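Local atomic coordinates of aminotransferase, class I and II (Erwinia tasmaniensis, PDB entry 5Z0Q), a protein that binds pyridoxal-5'-phosphate and belongs to the class I and II aminotransferases, a family built on the large mixed-sheet fold of PLP-dependent fold type I proteins. Residues 95-100 with 233-238; 102-107 with 202-207. One frame throughout, in Å; residues are numbered along the deposited sequence.

How the contacts relate
Contacts 1 and 2 sit side by side, their centres about 7 Å apart, and both reach the pyridoxal-5'-phosphate. Each pairs a piece from the 95-107 region with one of two neighbouring parallel strands, 232-236 and 200-204. Backbone bonds probably tie these strands together: Leu235 N lies 3.0 Å from Ser203 O, and Leu235 O 2.9 Å from Glu205 N. Strand 94-97 and helix 101-111 follow each other in the chain, so the turn of contact 1 delivers the helix of contact 2. In contact 1, Val100 N bonds the phosphate and its side chain reaches the C6 edge of the pyridine; contact 2 brings Asp204 to N1, Ile206 to one face and His207 to O3.

Contact 1: 95-100 with 233-238; sequences VFLPGV and ITLMSP. With PLP (pyridoxal-5'-phosphate), chain M.
Val100 CG1 rests against Leu235, 4.0 Å from its CD1 and near its CB, the two side chains crossing at a slant. The same methyl meets the C6 edge of the pyridine, 3.7 Å from PLP C6. The other methyl of Val100 turns to a different neighbour, CG2 lying 4.0 Å from Ser237 CB. This division follows from the torsion of Val100: CG1 stands opposite the backbone N (chi1 -177°), while CG2 lies beside it. Ser237 OG is hydrogen-bonded to Ser239 OG and Ala249 O. Further back, Leu97 CD1 approaches Leu235 CD2 at a looser 4.4 Å. No hydrogen bond joins the segments, as expected from the sheet order: strand 250-253 runs between 94-97 and 232-236, antiparallel to both, and the leucines meet across it. Beyond strand 94-97 the chain makes an inverse gamma turn centred on Pro98, then passes through Gly99, whose backbone angles (phi 125°) would press a CB against the preceding carbonyl O, on a side already taken by phosphate O2P. Val100 N then donates to PLP O2P at 2.9 Å, with an N-H...O angle of 151°. Val101 N and Tyr66 OH of the second subunit also bind the ligand.

Contact 2: 102-107 with 202-207; sequences TGINIA and CSDEIH. With PLP (pyridoxal-5'-phosphate), chain M.
The carboxylate of Asp204 brings OD2 to the N1 edge of the pyridine, close to its plane and 3.0 Å from PLP N1, and the same oxygen is met by Ile104 CD1 at 3.5 Å, the two side chains crossing at about a right angle. Over one face of the pyridine lies Ile206 CG2, 3.4 Å from PLP C2. A further flat group, the His207 ring, has PLP O3 at its edge, near the ring plane; the nearest ring atom is the carbon CE1, at 3.1 Å, and no hydrogen bond is assigned. Ile104 CG1 points away from its carbonyl carbon (chi1 -63°), and the extended chain beyond it carries CD1 to the carboxylate although CB itself does not point at the strand. One helical turn later, Ala107 CB packs on Cys202 SG at 4.1 Å. The contact thus lays helix 101-111 against strand 200-204 of the large sheet, while the helix's other sides meet helix 257-267 through Ile106 and the second subunit through Thr102 OG1, bonded there to Met270 O. Past Asp204, Ile206 N gives a weak bond to Asp204 OD1 (3.3 Å, 140°). A carboxylate oxygen so close to N1, in a buried setting flanked by Ile104 and Phe128, is consistent with the role of the corresponding aspartate in fold type I proteins, where it favours a protonated pyridine nitrogen.

Contact 1: 95-100 with 233-238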
loop_
_atom_site.group_PDB
_atom_site.type_symbol
_atom_site.label_atom_id
_atom_site.label_comp_id
_atom_site.label_asym_id
_atom_site.label_seq_id
_atom_site.Cartn_x
_atom_site.Cartn_y
_atom_site.Cartn_z
ATOM N N VAL A 95 12.228 8.182 2.023
ATOM C CA VAL A 95 10.776 8.131 2.168
ATOM C C VAL A 95 10.345 6.743 1.715
ATOM O O VAL A 95 10.489 6.401 0.535
ATOM C CB VAL A 95 10.053 9.214 1.353
ATOM C CG1 VAL A 95 8.547 9.039 1.460
ATOM C CG2 VAL A 95 10.458 10.603 1.820
ATOM N N PHE A 96 9.825 5.940 2.640
ATOM C CA PHE A 96 9.453 4.568 2.325
ATOM C C PHE A 96 8.063 4.511 1.703
ATOM O O PHE A 96 7.147 5.224 2.123
ATOM C CB PHE A 96 9.509 3.701 3.582
ATOM C CG PHE A 96 10.882 3.599 4.183
ATOM C CD1 PHE A 96 11.866 2.841 3.570
ATOM C CD2 PHE A 96 11.189 4.262 5.360
ATOM C CE1 PHE A 96 13.133 2.747 4.117
ATOM C CE2 PHE A 96 12.453 4.171 5.914
ATOM C CZ PHE A 96 13.425 3.413 5.292
ATOM N N LEU A 97 7.913 3.654 0.699
ATOM C CA LEU A 97 6.699 3.564 -0.096
ATOM C C LEU A 97 6.319 2.105 -0.290
ATOM O O LEU A 97 7.187 1.223 -0.245
ATOM C CB LEU A 97 6.882 4.231 -1.469
ATOM C CG LEU A 97 7.209 5.724 -1.475
ATOM C CD1 LEU A 97 7.851 6.120 -2.795
ATOM C CD2 LEU A 97 5.954 6.543 -1.220
ATOM N N PRO A 98 5.029 1.817 -0.499
ATOM C CA PRO A 98 4.589 0.440 -0.811
ATOM C C PRO A 98 4.600 0.156 -2.312
ATOM O O PRO A 98 3.564 -0.065 -2.956
ATOM C CB PRO A 98 3.180 0.409 -0.217
ATOM C CG PRO A 98 2.685 1.805 -0.421
ATOM C CD PRO A 98 3.884 2.714 -0.256
ATOM N N GLY A 99 5.793 0.159 -2.892
ATOM C CA GLY A 99 5.970 -0.076 -4.312
ATOM C C GLY A 99 6.743 1.045 -4.980
ATOM O O GLY A 99 7.036 2.083 -4.390
ATOM N N VAL A 100 7.073 0.804 -6.246
ATOM C CA VAL A 100 7.840 1.761 -7.037
ATOM C C VAL A 100 6.895 2.524 -7.955
ATOM O O VAL A 100 7.114 3.705 -8.246
ATOM C CB VAL A 100 8.950 1.056 -7.837
ATOM C CG1 VAL A 100 9.788 2.072 -8.606
ATOM C CG2 VAL A 100 9.827 0.229 -6.909
ATOM N N ILE A 233 14.848 12.685 -7.690
ATOM C CA ILE A 233 14.330 11.712 -6.736
ATOM C C ILE A 233 14.732 10.328 -7.230
ATOM O O ILE A 233 14.585 10.023 -8.418
ATOM C CB ILE A 233 12.800 11.817 -6.574
ATOM C CG1 ILE A 233 12.266 10.644 -5.749
ATOM C CG2 ILE A 233 12.110 11.894 -7.931
ATOM C CD1 ILE A 233 10.759 10.595 -5.655
ATOM N N THR A 234 15.250 9.502 -6.326
ATOM C CA THR A 234 15.788 8.190 -6.669
ATOM C C THR A 234 14.882 7.109 -6.093
ATOM O O THR A 234 14.619 7.093 -4.884
ATOM C CB THR A 234 17.214 8.040 -6.138
ATOM O OG1 THR A 234 17.987 9.184 -6.522
ATOM C CG2 THR A 234 17.864 6.784 -6.699
ATOM N N LEU A 235 14.416 6.205 -6.951
ATOM C CA LEU A 235 13.528 5.116 -6.558
ATOM C C LEU A 235 14.308 3.807 -6.568
ATOM O O LEU A 235 14.842 3.407 -7.609
ATOM C CB LEU A 235 12.322 5.030 -7.493
ATOM C CG LEU A 235 11.378 6.233 -7.515
ATOM C CD1 LEU A 235 10.306 6.047 -8.575
ATOM C CD2 LEU A 235 10.747 6.444 -6.151
ATOM N N MET A 236 14.368 3.143 -5.415
ATOM C CA MET A 236 15.086 1.884 -5.280
ATOM C C MET A 236 14.290 0.936 -4.394
ATOM O O MET A 236 13.477 1.357 -3.569
ATOM C CB MET A 236 16.491 2.095 -4.707
ATOM C CG MET A 236 17.432 2.842 -5.636
ATOM S SD MET A 236 19.023 3.188 -4.872
ATOM C CE MET A 236 18.503 4.096 -3.420
ATOM N N SER A 237 14.547 -0.362 -4.574
ATOM C CA SER A 237 13.834 -1.414 -3.858
ATOM C C SER A 237 14.497 -2.766 -4.092
ATOM O O SER A 237 15.105 -2.987 -5.146
ATOM C CB SER A 237 12.370 -1.463 -4.299
ATOM O OG SER A 237 11.727 -2.631 -3.824
ATOM N N PRO A 238 14.416 -3.691 -3.133
ATOM C CA PRO A 238 14.924 -5.047 -3.375
ATOM C C PRO A 238 13.857 -5.975 -3.933
ATOM O O PRO A 238 14.009 -7.200 -3.885
ATOM C CB PRO A 238 15.377 -5.492 -1.981
ATOM C CG PRO A 238 14.409 -4.812 -1.070
ATOM C CD PRO A 238 14.067 -3.482 -1.717
HETATM N N1 PLP M . 10.064 -0.086 -11.979
HETATM C C2 PLP M . 10.468 -0.826 -13.073
HETATM C C2A PLP M . 11.255 -0.172 -14.171
HETATM C C3 PLP M . 10.152 -2.176 -13.156
HETATM O O3 PLP M . 10.553 -2.909 -14.242
HETATM C C4 PLP M . 9.425 -2.782 -12.137
HETATM C C4A PLP M . 9.231 -4.270 -12.135
HETATM C C5 PLP M . 9.017 -2.032 -11.040
HETATM C C6 PLP M . 9.342 -0.682 -10.965
HETATM C C5A PLP M . 8.228 -2.700 -9.937
HETATM O O4P PLP M . 7.475 -1.757 -9.209
HETATM P P PLP M . 6.348 -2.269 -8.179
HETATM O O1P PLP M . 5.461 -3.279 -8.867
HETATM O O2P PLP M . 5.512 -1.102 -7.708
HETATM O O3P PLP M . 7.036 -2.913 -6.999
#

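Contact 2: 102-107 with 202-207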
loop_
_atom_site.group_PDB
_atom_site.type_symbol
_atom_site.label_atom_id
_atom_site.label_comp_id
_atom_site.label_asym_id
_atom_site.label_seq_id
_atom_site.Cartn_x
_atom_site.Cartn_y
_atom_site.Cartn_z
ATOM N N THR A 102 3.900 3.533 -7.330
ATOM C CA THR A 102 3.315 4.645 -6.591
ATOM C C THR A 102 4.290 5.812 -6.470
ATOM O O THR A 102 3.866 6.972 -6.480
ATOM C CB THR A 102 2.854 4.185 -5.205
ATOM O OG1 THR A 102 2.325 5.301 -4.480
ATOM C CG2 THR A 102 4.007 3.570 -4.419
ATOM N N GLY A 103 5.592 5.529 -6.372
ATOM C CA GLY A 103 6.571 6.602 -6.343
ATOM C C GLY A 103 6.654 7.362 -7.651
ATOM O O GLY A 103 6.933 8.565 -7.657
ATOM N N ILE A 104 6.416 6.679 -8.771
ATOM C CA ILE A 104 6.397 7.354 -10.064
ATOM C C ILE A 104 5.188 8.276 -10.167
ATOM O O ILE A 104 5.291 9.407 -10.657
ATOM C CB ILE A 104 6.420 6.317 -11.200
ATOM C CG1 ILE A 104 7.716 5.504 -11.156
ATOM C CG2 ILE A 104 6.252 6.994 -12.551
ATOM C CD1 ILE A 104 7.757 4.362 -12.146
ATOM N N ASN A 105 4.028 7.813 -9.698
ATOM C CA ASN A 105 2.814 8.617 -9.799
ATOM C C ASN A 105 2.885 9.843 -8.898
ATOM O O ASN A 105 2.571 10.957 -9.330
ATOM C CB ASN A 105 1.591 7.763 -9.466
ATOM C CG ASN A 105 1.197 6.845 -10.607
ATOM O OD1 ASN A 105 0.277 7.142 -11.368
ATOM N ND2 ASN A 105 1.898 5.725 -10.734
ATOM N N ILE A 106 3.300 9.658 -7.640
ATOM C CA ILE A 106 3.402 10.787 -6.717
ATOM C C ILE A 106 4.339 11.850 -7.274
ATOM O O ILE A 106 4.055 13.052 -7.196
ATOM C CB ILE A 106 3.862 10.310 -5.327
ATOM C CG1 ILE A 106 2.864 9.317 -4.736
ATOM C CG2 ILE A 106 4.030 11.495 -4.387
ATOM C CD1 ILE A 106 3.409 8.570 -3.541
ATOM N N ALA A 107 5.464 11.424 -7.852
ATOM C CA ALA A 107 6.425 12.377 -8.399
ATOM C C ALA A 107 5.801 13.230 -9.497
ATOM O O ALA A 107 6.044 14.440 -9.566
ATOM C CB ALA A 107 7.652 11.636 -8.927
ATOM N N CYS A 202 13.412 12.017 -12.216
ATOM C CA CYS A 202 12.901 10.880 -11.451
ATOM C C CYS A 202 13.578 9.630 -12.002
ATOM O O CYS A 202 13.185 9.113 -13.053
ATOM C CB CYS A 202 11.381 10.786 -11.540
ATOM S SG CYS A 202 10.659 9.443 -10.569
ATOM N N SER A 203 14.598 9.151 -11.295
ATOM C CA SER A 203 15.411 8.028 -11.742
ATOM C C SER A 203 14.895 6.743 -11.103
ATOM O O SER A 203 14.933 6.594 -9.878
ATOM C CB SER A 203 16.881 8.253 -11.390
ATOM O OG SER A 203 17.696 7.200 -11.877
ATOM N N ASP A 204 14.418 5.821 -11.936
ATOM C CA ASP A 204 13.949 4.517 -11.479
ATOM C C ASP A 204 15.120 3.547 -11.541
ATOM O O ASP A 204 15.564 3.165 -12.628
ATOM C CB ASP A 204 12.780 4.033 -12.334
ATOM C CG ASP A 204 12.055 2.844 -11.727
ATOM O OD1 ASP A 204 12.714 1.980 -11.113
ATOM O OD2 ASP A 204 10.815 2.773 -11.865
ATOM N N GLU A 205 15.620 3.144 -10.373
ATOM C CA GLU A 205 16.795 2.287 -10.308
ATOM C C GLU A 205 16.469 0.983 -9.589
ATOM O O GLU A 205 17.203 0.553 -8.694
ATOM C CB GLU A 205 17.943 3.032 -9.623
ATOM C CG GLU A 205 18.152 4.438 -10.183
ATOM C CD GLU A 205 19.360 5.148 -9.603
ATOM O OE1 GLU A 205 19.787 6.162 -10.196
ATOM O OE2 GLU A 205 19.882 4.697 -8.561
ATOM N N ILE A 206 15.364 0.347 -9.986
ATOM C CA ILE A 206 14.936 -0.892 -9.344
ATOM C C ILE A 206 15.850 -2.052 -9.725
ATOM O O ILE A 206 16.057 -2.974 -8.927
ATOM C CB ILE A 206 13.464 -1.180 -9.698
ATOM C CG1 ILE A 206 13.005 -2.520 -9.119
ATOM C CG2 ILE A 206 13.267 -1.166 -11.199
ATOM C CD1 ILE A 206 13.021 -2.573 -7.615
ATOM N N HIS A 207 16.422 -2.026 -10.927
ATOM C CA HIS A 207 17.278 -3.101 -11.411
ATOM C C HIS A 207 18.755 -2.875 -11.108
ATOM O O HIS A 207 19.602 -3.563 -11.687
ATOM C CB HIS A 207 17.093 -3.288 -12.919
ATOM C CG HIS A 207 15.719 -3.733 -13.311
ATOM N ND1 HIS A 207 14.698 -2.848 -13.583
ATOM C CD2 HIS A 207 15.196 -4.972 -13.475
ATOM C CE1 HIS A 207 13.606 -3.522 -13.897
ATOM N NE2 HIS A 207 13.882 -4.812 -13.840
HETATM N N1 PLP M . 10.064 -0.086 -11.979
HETATM C C2 PLP M . 10.468 -0.826 -13.073
HETATM C C2A PLP M . 11.255 -0.172 -14.171
HETATM C C3 PLP M . 10.152 -2.176 -13.156
HETATM O O3 PLP M . 10.553 -2.909 -14.242
HETATM C C4 PLP M . 9.425 -2.782 -12.137
HETATM C C4A PLP M . 9.231 -4.270 -12.135
HETATM C C5 PLP M . 9.017 -2.032 -11.040
HETATM C C6 PLP M . 9.342 -0.682 -10.965
HETATM C C5A PLP M . 8.228 -2.700 -9.937
HETATM O O4P PLP M . 7.475 -1.757 -9.209
HETATM P P PLP M . 6.348 -2.269 -8.179
HETATM O O1P PLP M . 5.461 -3.279 -8.867
HETATM O O2P PLP M . 5.512 -1.102 -7.708
HETATM O O3P PLP M . 7.036 -2.913 -6.999
#